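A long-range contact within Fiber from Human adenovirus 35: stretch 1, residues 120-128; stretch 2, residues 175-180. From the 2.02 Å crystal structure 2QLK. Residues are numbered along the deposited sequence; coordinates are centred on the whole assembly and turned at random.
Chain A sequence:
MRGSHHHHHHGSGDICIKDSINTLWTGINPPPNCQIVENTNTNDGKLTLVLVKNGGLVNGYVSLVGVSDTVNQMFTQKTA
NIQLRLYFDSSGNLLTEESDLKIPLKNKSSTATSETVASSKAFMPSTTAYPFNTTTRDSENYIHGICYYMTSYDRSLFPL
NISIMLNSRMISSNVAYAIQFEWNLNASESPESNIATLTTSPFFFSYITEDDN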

# COMPACT_ATOMS: atom_id res chain seq x y z
N SER A 120 20.23 -11.64 -6.73
CA SER A 120 19.08 -11.02 -7.39
C SER A 120 17.90 -11.98 -7.41
O SER A 120 16.74 -11.55 -7.34
N LYS A 121 18.20 -13.28 -7.49
CA LYS A 121 17.18 -14.32 -7.51
C LYS A 121 16.21 -14.20 -6.32
O LYS A 121 15.03 -14.52 -6.42
N ALA A 122 16.71 -13.73 -5.18
CA ALA A 122 15.87 -13.60 -4.00
C ALA A 122 14.91 -12.40 -4.10
O ALA A 122 14.02 -12.23 -3.26
N PHE A 123 15.09 -11.57 -5.12
CA PHE A 123 14.22 -10.42 -5.34
C PHE A 123 13.20 -10.75 -6.42
O PHE A 123 12.38 -9.92 -6.77
N MET A 124 13.26 -11.96 -6.95
CA MET A 124 12.38 -12.36 -8.03
C MET A 124 11.04 -12.92 -7.57
O MET A 124 10.94 -13.47 -6.47
N PRO A 125 10.00 -12.75 -8.39
CA PRO A 125 8.64 -13.23 -8.12
C PRO A 125 8.55 -14.75 -8.21
O PRO A 125 8.84 -15.35 -9.27
N SER A 126 8.13 -15.36 -7.11
CA SER A 126 7.96 -16.81 -7.06
C SER A 126 7.22 -17.39 -8.27
O SER A 126 6.08 -16.98 -8.57
N THR A 127 7.85 -18.35 -8.95
CA THR A 127 7.21 -18.97 -10.12
C THR A 127 6.12 -19.93 -9.68
O THR A 127 5.37 -20.44 -10.50
N THR A 128 6.05 -20.14 -8.37
CA THR A 128 5.04 -21.00 -7.77
C THR A 128 3.80 -20.13 -7.53
O THR A 128 2.69 -20.44 -8.01
N VAL A 175 14.31 -16.55 -20.31
CA VAL A 175 13.63 -15.67 -19.36
C VAL A 175 13.18 -16.53 -18.16
O VAL A 175 12.32 -17.39 -18.30
N ALA A 176 13.77 -16.31 -17.00
CA ALA A 176 13.41 -17.06 -15.81
C ALA A 176 12.32 -16.36 -14.99
O ALA A 176 11.60 -17.01 -14.23
N TYR A 177 12.22 -15.03 -15.14
CA TYR A 177 11.23 -14.22 -14.41
C TYR A 177 10.81 -13.02 -15.23
O TYR A 177 11.52 -12.60 -16.13
N ALA A 178 9.64 -12.46 -14.91
CA ALA A 178 9.14 -11.28 -15.61
C ALA A 178 8.30 -10.39 -14.69
O ALA A 178 7.56 -10.88 -13.83
N ILE A 179 8.44 -9.08 -14.87
CA ILE A 179 7.70 -8.07 -14.13
C ILE A 179 7.35 -7.05 -15.20
O ILE A 179 8.24 -6.46 -15.84
N GLN A 180 6.05 -6.87 -15.41
CA GLN A 180 5.53 -5.92 -16.38
C GLN A 180 4.69 -4.86 -15.68
O GLN A 180 3.78 -5.19 -14.92

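One aromatic ring carries most of this contact, and no hydrogen bond crosses it. Tyr177, in the m rotamer (chi1 -54°), has far more of its surface covered (118 Å²) than any other residue here, and its CA-to-CB bond points toward the other stretch. Met124 also points toward its partner: its CB sits 3.6 Å from the centroid of the Tyr177 ring, only 7° off the normal, a CH-pi contact squarely over the face. With chi1 m, Met124 CG lies 3.5 Å from Tyr177 CD2; chi2 is also m, chi3 lies between wells at 113°, and the end leads away, leaving Met124 SD 4.4 Å from the Tyr177 ring centroid in an oblique sulfur-aromatic contact.

Pro125 points sideways, and its backbone makes its closest approach to the tyrosine, Pro125 O to Tyr177 CD1 at 3.5 Å. Pro125 CG lies 4.3 Å from Tyr177 CB and 4.0 Å from Ala178 O, while Pro125 CD meets Ile179 CD1 at 4.3 Å. The m,t rotamer of Ile179 brings that methyl nearer although its CA-to-CB bond points sideways.

Thr127, rotamer p, directs its methyl to the ring, with CG2 3.8 Å from Tyr177 CE1; its OG1 is hydrogen-bonded elsewhere in the structure. At the phenol end, the aliphatic part of exposed Lys121 places CG 3.8 Å from Tyr177 OH. The rule is economical: one strand tyrosine, packed by mostly apolar groups from a 3-10 segment and the loop after it.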

# COMPACT_ATOMS: atom_id res chain seq x y z
CB SER A 120 19.44 -10.60 -8.82
OG SER A 120 20.35 -9.52 -8.80
CB LYS A 121 17.85 -15.70 -7.51
CG LYS A 121 16.89 -16.86 -7.77
CD LYS A 121 17.62 -18.19 -7.87
CE LYS A 121 18.09 -18.68 -6.51
NZ LYS A 121 16.96 -19.10 -5.63
CB ALA A 122 16.75 -13.48 -2.77
CB PHE A 123 15.02 -9.21 -5.80
CG PHE A 123 15.91 -8.62 -4.75
CD1 PHE A 123 17.20 -9.12 -4.56
CD2 PHE A 123 15.47 -7.55 -3.97
CE1 PHE A 123 18.05 -8.56 -3.59
CE2 PHE A 123 16.29 -6.98 -3.00
CZ PHE A 123 17.60 -7.49 -2.81
CB MET A 124 13.09 -13.39 -8.91
CG MET A 124 14.37 -12.88 -9.55
SD MET A 124 14.05 -11.69 -10.91
CE MET A 124 14.70 -10.26 -10.23
CB PRO A 125 7.81 -12.58 -9.23
CG PRO A 125 8.82 -12.40 -10.34
CD PRO A 125 10.02 -11.89 -9.59
CB SER A 126 7.20 -17.18 -5.78
OG SER A 126 6.57 -18.45 -5.92
CB THR A 127 8.20 -19.73 -11.00
OG1 THR A 127 9.03 -20.55 -10.18
CG2 THR A 127 9.08 -18.74 -11.79
CB THR A 128 5.54 -21.55 -6.43
OG1 THR A 128 6.81 -22.19 -6.62
CG2 THR A 128 4.56 -22.55 -5.85
CB VAL A 175 12.35 -15.03 -19.98
CG1 VAL A 175 11.63 -14.20 -18.94
CG2 VAL A 175 12.71 -14.18 -21.18
CB ALA A 176 14.64 -17.26 -14.94
CB TYR A 177 11.83 -13.72 -13.10
CG TYR A 177 12.39 -14.82 -12.25
CD1 TYR A 177 11.56 -15.63 -11.49
CD2 TYR A 177 13.76 -15.08 -12.24
CE1 TYR A 177 12.07 -16.67 -10.73
CE2 TYR A 177 14.29 -16.13 -11.49
CZ TYR A 177 13.43 -16.92 -10.74
OH TYR A 177 13.94 -17.94 -9.99
CB ALA A 178 8.31 -11.69 -16.84
CB ILE A 179 8.56 -7.38 -13.07
CG1 ILE A 179 9.05 -8.41 -12.05
CG2 ILE A 179 7.75 -6.27 -12.39
CD1 ILE A 179 9.81 -7.80 -10.88
CB GLN A 180 4.64 -6.62 -17.41
CG GLN A 180 4.18 -5.68 -18.51
CD GLN A 180 3.28 -6.36 -19.54
OE1 GLN A 180 2.07 -6.50 -19.33
NE2 GLN A 180 3.86 -6.79 -20.64